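PDB 5Z5C: cysteine synthase from Fusobacterium nucleatum subsp. nucleatum, which uses pyridoxal 5'-phosphate as cofactor and probably makes cysteine or breaks it down with release of hydrogen sulfide. Local coordinates for residues Glu213-Pro218 with Val251-Asp256; Ile275-Asn280 with Thr299-Asp304. All coordinates share one frame; numbering follows the deposited sequence.

Overall arrangement
The two contacts show how one fold is held at the edge of its sheet and lined at its cofactor site. Contact 1 pairs strand 210-214 with strand 252-254, an outermost strand of a four-stranded parallel sheet, and is partly buried; contact 2 sets helix 275-288 against the loop that follows strand 297-298, at the far side of the same sheet, and is wholly buried. Their centres lie about 14 Å apart, meeting where CG2 of Val-254 packs against the backbone of helix 275-288. Backbone hydrogen bonds carry contact 1, with carboxylates at both ends and Leu-215 exposed between them. Contact 2 relies on one hydrogen bond from the Asn-280 side-chain amide, a water and the pyridine ring of the cofactor.

Contact 1 (Glu213-Pro218 with Val251-Asp256); sequences EPLNSP and VVSVDD
Glu-213 and Ser-253 pair in parallel across the edge of the sheet, and their side chains meet on the same face. The CG of Glu-213 sits between the backbone N and the carbonyl carbon (chi1 74°), and the extended chain beyond it carries OE2 to OG of Ser-253, a weak hydrogen bond of 2.9 Å. The carboxylate also crosses Val-251 at about a right angle, OE2 lying 3.3 Å from CG1 of Val-251. Its other oxygen, OE1, turns to the backbone N of Ser-221, in the short helix 219-222.

The strands are joined by regular bonds, Glu-213 N to Val-252 O at 3.0 Å and Val-254 N to Glu-213 O at 3.1 Å. Leu-215 N then reaches Val-254 O, but from above the carbonyl plane (61° out of it), as the chain leaves the strand in a type I turn from Pro-214 to Ser-217. With CG anti to its backbone N, Leu-215 turns CD1 back over CB of Ser-253, 3.8 Å away, on the face that carries Glu-213 and Ser-253.

Asn-216 closes the far end. Its OD1 accepts Asp-256 N at 2.9 Å, a fairly straight bond at the first residue of helix 256-263, while ND2 stands 3.2 Å from OD1 of Asp-256, the amide and carboxylate planes 39° apart. Asp-255 is the N-cap, its OD1 taking the N of Gly-257, and Asp-256 forms a salt bridge with Arg-230.

The chemistry implies strand pairing continued by a side chain: once the backbone pairing ends, an amide oxygen continues it onto the helix start, and Arg-230 probably offsets some of the negative charge gathered there.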
ATOM      1  N   GLU B 213     -16.458   0.023 -18.850  1.00 40.24           N
ATOM      2  CA  GLU B 213     -15.507  -0.497 -19.831  1.00 40.98           C
ATOM      3  C   GLU B 213     -14.739   0.701 -20.393  1.00 39.85           C
ATOM      4  O   GLU B 213     -15.198   1.821 -20.254  1.00 40.19           O
ATOM      5  CB  GLU B 213     -16.260  -1.239 -20.976  1.00 42.73           C
ATOM      6  CG  GLU B 213     -16.967  -0.278 -21.947  1.00 43.28           C
ATOM      7  CD  GLU B 213     -17.972  -0.898 -22.914  1.00 44.31           C
ATOM      8  OE1 GLU B 213     -17.982  -2.137 -23.067  1.00 44.65           O
ATOM      9  OE2 GLU B 213     -18.739  -0.135 -23.540  1.00 43.40           O
ATOM     10  N   PRO B 214     -13.589   0.478 -21.026  1.00 39.50           N
ATOM     11  CA  PRO B 214     -12.940   1.528 -21.811  1.00 40.05           C
ATOM     12  C   PRO B 214     -13.619   1.747 -23.178  1.00 41.94           C
ATOM     13  O   PRO B 214     -13.905   0.805 -23.889  1.00 40.92           O
ATOM     14  CB  PRO B 214     -11.523   1.000 -22.031  1.00 40.12           C
ATOM     15  CG  PRO B 214     -11.534  -0.411 -21.614  1.00 40.19           C
ATOM     16  CD  PRO B 214     -12.890  -0.796 -21.117  1.00 39.62           C
ATOM     17  N   LEU B 215     -13.870   2.997 -23.531  1.00 44.24           N
ATOM     18  CA  LEU B 215     -14.346   3.379 -24.870  1.00 45.48           C
ATOM     19  C   LEU B 215     -13.422   2.904 -26.009  1.00 46.70           C
ATOM     20  O   LEU B 215     -13.907   2.599 -27.110  1.00 47.56           O
ATOM     21  CB  LEU B 215     -14.482   4.891 -24.911  1.00 46.70           C
ATOM     22  CG  LEU B 215     -15.260   5.532 -26.054  1.00 48.25           C
ATOM     23  CD1 LEU B 215     -16.688   4.997 -26.113  1.00 48.08           C
ATOM     24  CD2 LEU B 215     -15.263   7.044 -25.861  1.00 48.32           C
ATOM     25  N   ASN B 216     -12.116   2.808 -25.720  1.00 46.08           N
ATOM     26  CA  ASN B 216     -11.079   2.279 -26.641  1.00 46.76           C
ATOM     27  C   ASN B 216     -11.166   0.759 -26.873  1.00 46.46           C
ATOM     28  O   ASN B 216     -10.557   0.267 -27.803  1.00 46.92           O
ATOM     29  CB  ASN B 216      -9.631   2.552 -26.119  1.00 47.37           C
ATOM     30  CG  ASN B 216      -9.482   3.898 -25.429  1.00 46.76           C
ATOM     31  OD1 ASN B 216     -10.089   4.130 -24.380  1.00 44.60           O
ATOM     32  ND2 ASN B 216      -8.683   4.792 -26.015  1.00 47.11           N
ATOM     33  N   SER B 217     -11.838   0.021 -25.990  1.00 45.86           N
ATOM     34  CA  SER B 217     -12.039  -1.422 -26.148  1.00 46.56           C
ATOM     35  C   SER B 217     -13.282  -1.862 -25.396  1.00 46.48           C
ATOM     36  O   SER B 217     -13.203  -2.351 -24.262  1.00 44.94           O
ATOM     37  CB  SER B 217     -10.848  -2.230 -25.688  1.00 47.51           C
ATOM     38  OG  SER B 217     -11.042  -3.586 -26.054  1.00 48.96           O
ATOM     39  N   PRO B 218     -14.448  -1.659 -26.022  1.00 46.16           N
ATOM     40  CA  PRO B 218     -15.702  -1.852 -25.315  1.00 45.63           C
ATOM     41  C   PRO B 218     -16.144  -3.299 -25.314  1.00 46.08           C
ATOM     42  O   PRO B 218     -17.044  -3.680 -26.064  1.00 45.88           O
ATOM     43  CB  PRO B 218     -16.666  -0.927 -26.061  1.00 46.07           C
ATOM     44  CG  PRO B 218     -16.139  -0.911 -27.457  1.00 47.21           C
ATOM     45  CD  PRO B 218     -14.646  -1.062 -27.360  1.00 47.05           C
ATOM     46  N   VAL B 251     -24.183  -0.015 -19.320  1.00 44.80           N
ATOM     47  CA  VAL B 251     -22.746   0.105 -19.473  1.00 44.49           C
ATOM     48  C   VAL B 251     -22.316   1.561 -19.552  1.00 44.40           C
ATOM     49  O   VAL B 251     -22.927   2.341 -20.276  1.00 45.23           O
ATOM     50  CB  VAL B 251     -22.259  -0.661 -20.747  1.00 44.66           C
ATOM     51  CG1 VAL B 251     -20.783  -0.442 -21.010  1.00 44.58           C
ATOM     52  CG2 VAL B 251     -22.550  -2.154 -20.615  1.00 44.53           C
ATOM     53  N   VAL B 252     -21.312   1.956 -18.754  1.00 44.01           N
ATOM     54  CA  VAL B 252     -20.668   3.285 -18.917  1.00 42.75           C
ATOM     55  C   VAL B 252     -19.272   3.071 -19.543  1.00 42.25           C
ATOM     56  O   VAL B 252     -18.565   2.085 -19.229  1.00 40.85           O
ATOM     57  CB  VAL B 252     -20.568   4.135 -17.598  1.00 43.30           C
ATOM     58  CG1 VAL B 252     -21.942   4.296 -16.957  1.00 43.39           C
ATOM     59  CG2 VAL B 252     -19.598   3.560 -16.599  1.00 43.77           C
ATOM     60  N   SER B 253     -18.925   3.952 -20.479  1.00 41.62           N
ATOM     61  CA  SER B 253     -17.717   3.847 -21.284  1.00 42.41           C
ATOM     62  C   SER B 253     -16.874   5.059 -21.010  1.00 41.75           C
ATOM     63  O   SER B 253     -17.412   6.173 -21.023  1.00 40.67           O
ATOM     64  CB  SER B 253     -18.074   3.865 -22.757  1.00 44.42           C
ATOM     65  OG  SER B 253     -18.770   2.686 -23.112  1.00 46.78           O
ATOM     66  N   VAL B 254     -15.581   4.860 -20.720  1.00 40.72           N
ATOM     67  CA  VAL B 254     -14.670   5.994 -20.472  1.00 40.14           C
ATOM     68  C   VAL B 254     -13.425   5.844 -21.334  1.00 40.09           C
ATOM     69  O   VAL B 254     -12.882   4.736 -21.480  1.00 38.83           O
ATOM     70  CB  VAL B 254     -14.255   6.092 -18.988  1.00 40.22           C
ATOM     71  CG1 VAL B 254     -13.303   7.261 -18.744  1.00 39.93           C
ATOM     72  CG2 VAL B 254     -15.486   6.189 -18.087  1.00 40.13           C
ATOM     73  N   ASP B 255     -12.981   6.952 -21.926  1.00 39.62           N
ATOM     74  CA  ASP B 255     -11.778   6.914 -22.736  1.00 40.63           C
ATOM     75  C   ASP B 255     -10.542   6.836 -21.809  1.00 39.74           C
ATOM     76  O   ASP B 255     -10.466   7.568 -20.808  1.00 38.84           O
ATOM     77  CB  ASP B 255     -11.680   8.134 -23.652  1.00 41.88           C
ATOM     78  CG  ASP B 255     -10.433   8.094 -24.517  1.00 43.34           C
ATOM     79  OD1 ASP B 255      -9.337   8.453 -24.021  1.00 45.19           O
ATOM     80  OD2 ASP B 255     -10.526   7.663 -25.667  1.00 45.82           O
ATOM     81  N   ASP B 256      -9.577   5.988 -22.164  1.00 39.58           N
ATOM     82  CA  ASP B 256      -8.418   5.750 -21.294  1.00 39.25           C
ATOM     83  C   ASP B 256      -7.586   7.028 -20.960  1.00 38.92           C
ATOM     84  O   ASP B 256      -7.066   7.173 -19.855  1.00 38.64           O
ATOM     85  CB  ASP B 256      -7.595   4.547 -21.760  1.00 39.57           C
ATOM     86  CG  ASP B 256      -6.846   4.754 -23.071  1.00 39.82           C
ATOM     87  OD1 ASP B 256      -6.892   5.841 -23.623  1.00 39.75           O
ATOM     88  OD2 ASP B 256      -6.166   3.829 -23.512  1.00 39.73           O
TER

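Contact 2 (Ile275-Asn280 with Thr299-Asp304); sequences ISSGAN and TVFPDD. With PLP (pyridoxal-5'-phosphate), chain G.
Ser-277 and Phe-301 bring the two backbones to 4.4 Å between their CA atoms, where the first turns of helix 275-288 meet an irregular chain from Thr-299 to Asp-304. This is the cofactor cleft of a fold-type II pyridoxal-phosphate enzyme, the cysteine synthase family. Toward Asn-280 and Thr-299 the backbones diverge, the CA atoms there being 6.4 Å apart.

Asn-280 spans that wider end. With CG anti to the carbonyl carbon (chi1 -73°), its ND2 points at Val-300 O, 2.8 Å away and nearly straight at 169°; the acceptor lies in the amide plane, although the donor is tilted from the carbonyl plane. The other end of the amide is also held, OD1 accepting the N of Gly-186, which fixes the rotation of the group and ties the helix both to the loop and to the glycine-rich turn. Beside it, OG1 of Thr-299 comes close to CB of Asn-280 and is hydrogen-bonded to Val-184 O.

Where the backbones are closest, Ser-277 packs against Phe-301 and Pro-302: CB approaches CD1 of the Phe-301 ring obliquely at 3.4 Å, and OG meets CD of Pro-302. Pro-302 lies against one face of the pyridine ring at N1, its CG about equally close to OG of Ser-276 and to that nitrogen.

Ser-276 supplies the bond to the nitrogen, its OG donating to PLP N1 over 2.7 Å. OD2 of Asp-303 is 3.4 Å from the methyl carbon C2A and is hydrogen-bonded to OH of Tyr-308 and ND2 of Asn-80. One water joins these groups, donating to OG of Ser-276 and to OD1 of Asp-303, each at 2.8 Å; it lies an unusually short 2.5 Å from OG of Ser-277, so the detail of that bond is doubtful.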
ATOM      1  N   ILE B 275      -4.889   3.811 -12.669  1.00 31.21           N
ATOM      2  CA  ILE B 275      -5.600   4.342 -13.817  1.00 31.63           C
ATOM      3  C   ILE B 275      -7.068   3.935 -13.747  1.00 31.45           C
ATOM      4  O   ILE B 275      -7.921   4.803 -13.939  1.00 31.47           O
ATOM      5  CB  ILE B 275      -4.939   3.989 -15.177  1.00 32.92           C
ATOM      6  CG1 ILE B 275      -3.519   4.526 -15.252  1.00 33.54           C
ATOM      7  CG2 ILE B 275      -5.728   4.594 -16.340  1.00 33.13           C
ATOM      8  CD1 ILE B 275      -2.607   3.790 -16.241  1.00 34.66           C
ATOM      9  N   SER B 276      -7.360   2.683 -13.388  1.00 31.06           N
ATOM     10  CA  SER B 276      -8.757   2.238 -13.213  1.00 31.36           C
ATOM     11  C   SER B 276      -9.558   2.989 -12.148  1.00 30.76           C
ATOM     12  O   SER B 276     -10.821   3.101 -12.229  1.00 30.15           O
ATOM     13  CB  SER B 276      -8.837   0.742 -12.940  1.00 32.00           C
ATOM     14  OG  SER B 276      -8.542   0.439 -11.586  1.00 32.12           O
ATOM     15  N   SER B 277      -8.855   3.540 -11.158  1.00 29.92           N
ATOM     16  CA  SER B 277      -9.532   4.425 -10.215  1.00 29.45           C
ATOM     17  C   SER B 277     -10.024   5.718 -10.895  1.00 29.37           C
ATOM     18  O   SER B 277     -11.127   6.205 -10.602  1.00 28.71           O
ATOM     19  CB  SER B 277      -8.607   4.773  -9.041  1.00 29.05           C
ATOM     20  OG  SER B 277      -8.092   3.603  -8.431  1.00 29.24           O
ATOM     21  N   GLY B 278      -9.173   6.294 -11.746  1.00 29.56           N
ATOM     22  CA  GLY B 278      -9.522   7.529 -12.455  1.00 29.75           C
ATOM     23  C   GLY B 278     -10.709   7.258 -13.360  1.00 30.27           C
ATOM     24  O   GLY B 278     -11.602   8.074 -13.455  1.00 30.28           O
ATOM     25  N   ALA B 279     -10.701   6.073 -13.985  1.00 30.94           N
ATOM     26  CA  ALA B 279     -11.789   5.581 -14.817  1.00 31.87           C
ATOM     27  C   ALA B 279     -13.087   5.524 -14.046  1.00 32.22           C
ATOM     28  O   ALA B 279     -14.098   6.099 -14.477  1.00 32.39           O
ATOM     29  CB  ALA B 279     -11.460   4.194 -15.394  1.00 31.96           C
ATOM     30  N   ASN B 280     -13.049   4.870 -12.885  1.00 32.25           N
ATOM     31  CA  ASN B 280     -14.218   4.794 -11.984  1.00 32.17           C
ATOM     32  C   ASN B 280     -14.762   6.140 -11.544  1.00 31.81           C
ATOM     33  O   ASN B 280     -15.972   6.278 -11.386  1.00 32.49           O
ATOM     34  CB  ASN B 280     -13.902   3.925 -10.732  1.00 32.34           C
ATOM     35  CG  ASN B 280     -13.832   2.453 -11.065  1.00 33.12           C
ATOM     36  OD1 ASN B 280     -14.231   2.067 -12.155  1.00 34.69           O
ATOM     37  ND2 ASN B 280     -13.332   1.624 -10.146  1.00 32.92           N
ATOM     38  N   THR B 299     -18.218   4.643  -5.776  1.00 29.36           N
ATOM     39  CA  THR B 299     -17.355   3.784  -6.544  1.00 29.29           C
ATOM     40  C   THR B 299     -16.170   3.254  -5.686  1.00 28.92           C
ATOM     41  O   THR B 299     -16.202   3.381  -4.478  1.00 28.49           O
ATOM     42  CB  THR B 299     -16.949   4.485  -7.835  1.00 29.21           C
ATOM     43  OG1 THR B 299     -16.270   3.560  -8.667  1.00 29.48           O
ATOM     44  CG2 THR B 299     -16.110   5.752  -7.578  1.00 29.41           C
ATOM     45  N   VAL B 300     -15.192   2.637  -6.326  1.00 29.02           N
ATOM     46  CA  VAL B 300     -13.988   2.146  -5.676  1.00 29.34           C
ATOM     47  C   VAL B 300     -12.737   2.572  -6.440  1.00 28.82           C
ATOM     48  O   VAL B 300     -12.767   2.757  -7.657  1.00 29.04           O
ATOM     49  CB  VAL B 300     -13.978   0.592  -5.497  1.00 29.56           C
ATOM     50  CG1 VAL B 300     -15.251   0.105  -4.800  1.00 29.90           C
ATOM     51  CG2 VAL B 300     -13.799  -0.103  -6.834  1.00 30.08           C
ATOM     52  N   PHE B 301     -11.663   2.759  -5.687  1.00 28.07           N
ATOM     53  CA  PHE B 301     -10.338   2.935  -6.196  1.00 28.18           C
ATOM     54  C   PHE B 301      -9.589   1.634  -5.941  1.00 28.75           C
ATOM     55  O   PHE B 301      -9.177   1.360  -4.824  1.00 28.23           O
ATOM     56  CB  PHE B 301      -9.629   4.079  -5.443  1.00 28.04           C
ATOM     57  CG  PHE B 301     -10.190   5.486  -5.683  1.00 27.40           C
ATOM     58  CD1 PHE B 301     -11.003   5.774  -6.776  1.00 27.82           C
ATOM     59  CD2 PHE B 301      -9.833   6.538  -4.824  1.00 27.62           C
ATOM     60  CE1 PHE B 301     -11.438   7.087  -7.016  1.00 27.47           C
ATOM     61  CE2 PHE B 301     -10.287   7.831  -5.030  1.00 26.92           C
ATOM     62  CZ  PHE B 301     -11.096   8.092  -6.138  1.00 27.36           C
ATOM     63  N   PRO B 302      -9.420   0.803  -6.958  1.00 29.26           N
ATOM     64  CA  PRO B 302      -8.922  -0.554  -6.672  1.00 29.46           C
ATOM     65  C   PRO B 302      -7.460  -0.716  -6.258  1.00 29.19           C
ATOM     66  O   PRO B 302      -7.126  -1.712  -5.619  1.00 28.63           O
ATOM     67  CB  PRO B 302      -9.151  -1.280  -7.993  1.00 30.31           C
ATOM     68  CG  PRO B 302     -10.239  -0.515  -8.661  1.00 30.02           C
ATOM     69  CD  PRO B 302      -9.937   0.902  -8.333  1.00 29.69           C
ATOM     70  N   ASP B 303      -6.596   0.214  -6.647  1.00 29.09           N
ATOM     71  CA  ASP B 303      -5.193   0.153  -6.262  1.00 29.37           C
ATOM     72  C   ASP B 303      -4.511   1.529  -6.247  1.00 29.30           C
ATOM     73  O   ASP B 303      -5.139   2.547  -6.629  1.00 28.38           O
ATOM     74  CB  ASP B 303      -4.435  -0.921  -7.057  1.00 30.29           C
ATOM     75  CG  ASP B 303      -4.153  -0.551  -8.493  1.00 30.84           C
ATOM     76  OD1 ASP B 303      -4.634   0.530  -8.945  1.00 30.55           O
ATOM     77  OD2 ASP B 303      -3.456  -1.355  -9.179  1.00 31.79           O
ATOM     78  N   ASP B 304      -3.261   1.569  -5.777  1.00 29.60           N
ATOM     79  CA  ASP B 304      -2.539   2.849  -5.681  1.00 30.02           C
ATOM     80  C   ASP B 304      -1.721   3.084  -6.980  1.00 29.79           C
ATOM     81  O   ASP B 304      -1.789   2.304  -7.901  1.00 28.95           O
ATOM     82  CB  ASP B 304      -1.770   3.031  -4.356  1.00 30.28           C
ATOM     83  CG  ASP B 304      -0.485   2.231  -4.227  1.00 31.93           C
ATOM     84  OD1 ASP B 304       0.024   1.696  -5.253  1.00 32.24           O
ATOM     85  OD2 ASP B 304       0.078   2.171  -3.059  1.00 34.82           O
TER
HETATM   86  N1  PLP G 401      -8.824  -2.205 -11.413  1.00 34.81           N
HETATM   87  C2  PLP G 401      -7.692  -2.853 -11.058  1.00 34.42           C
HETATM   88  C2A PLP G 401      -6.418  -2.119 -10.746  1.00 33.95           C
HETATM   89  C3  PLP G 401      -7.705  -4.324 -10.969  1.00 34.88           C
HETATM   90  O3  PLP G 401      -6.595  -5.008 -10.625  1.00 34.90           O
HETATM   91  C4  PLP G 401      -8.954  -5.044 -11.285  1.00 35.71           C
HETATM   92  C4A PLP G 401      -9.002  -6.521 -11.216  1.00 35.93           C
HETATM   93  C5  PLP G 401     -10.126  -4.228 -11.659  1.00 35.31           C
HETATM   94  C6  PLP G 401      -9.985  -2.842 -11.706  1.00 35.08           C
HETATM   95  C5A PLP G 401     -11.432  -4.920 -11.993  1.00 36.43           C
HETATM   96  O4P PLP G 401     -11.999  -5.629 -10.880  1.00 36.57           O
HETATM   97  P   PLP G 401     -12.813  -7.012 -11.059  1.00 35.96           P
HETATM   98  O1P PLP G 401     -11.782  -8.017 -11.486  1.00 36.20           O
HETATM   99  O2P PLP G 401     -13.446  -7.245  -9.711  1.00 35.61           O
HETATM  100  O3P PLP G 401     -13.847  -6.668 -12.113  1.00 36.40           O
HETATM  101  O   HOH W   1      -6.961   1.820  -9.777  1.00 30.67           O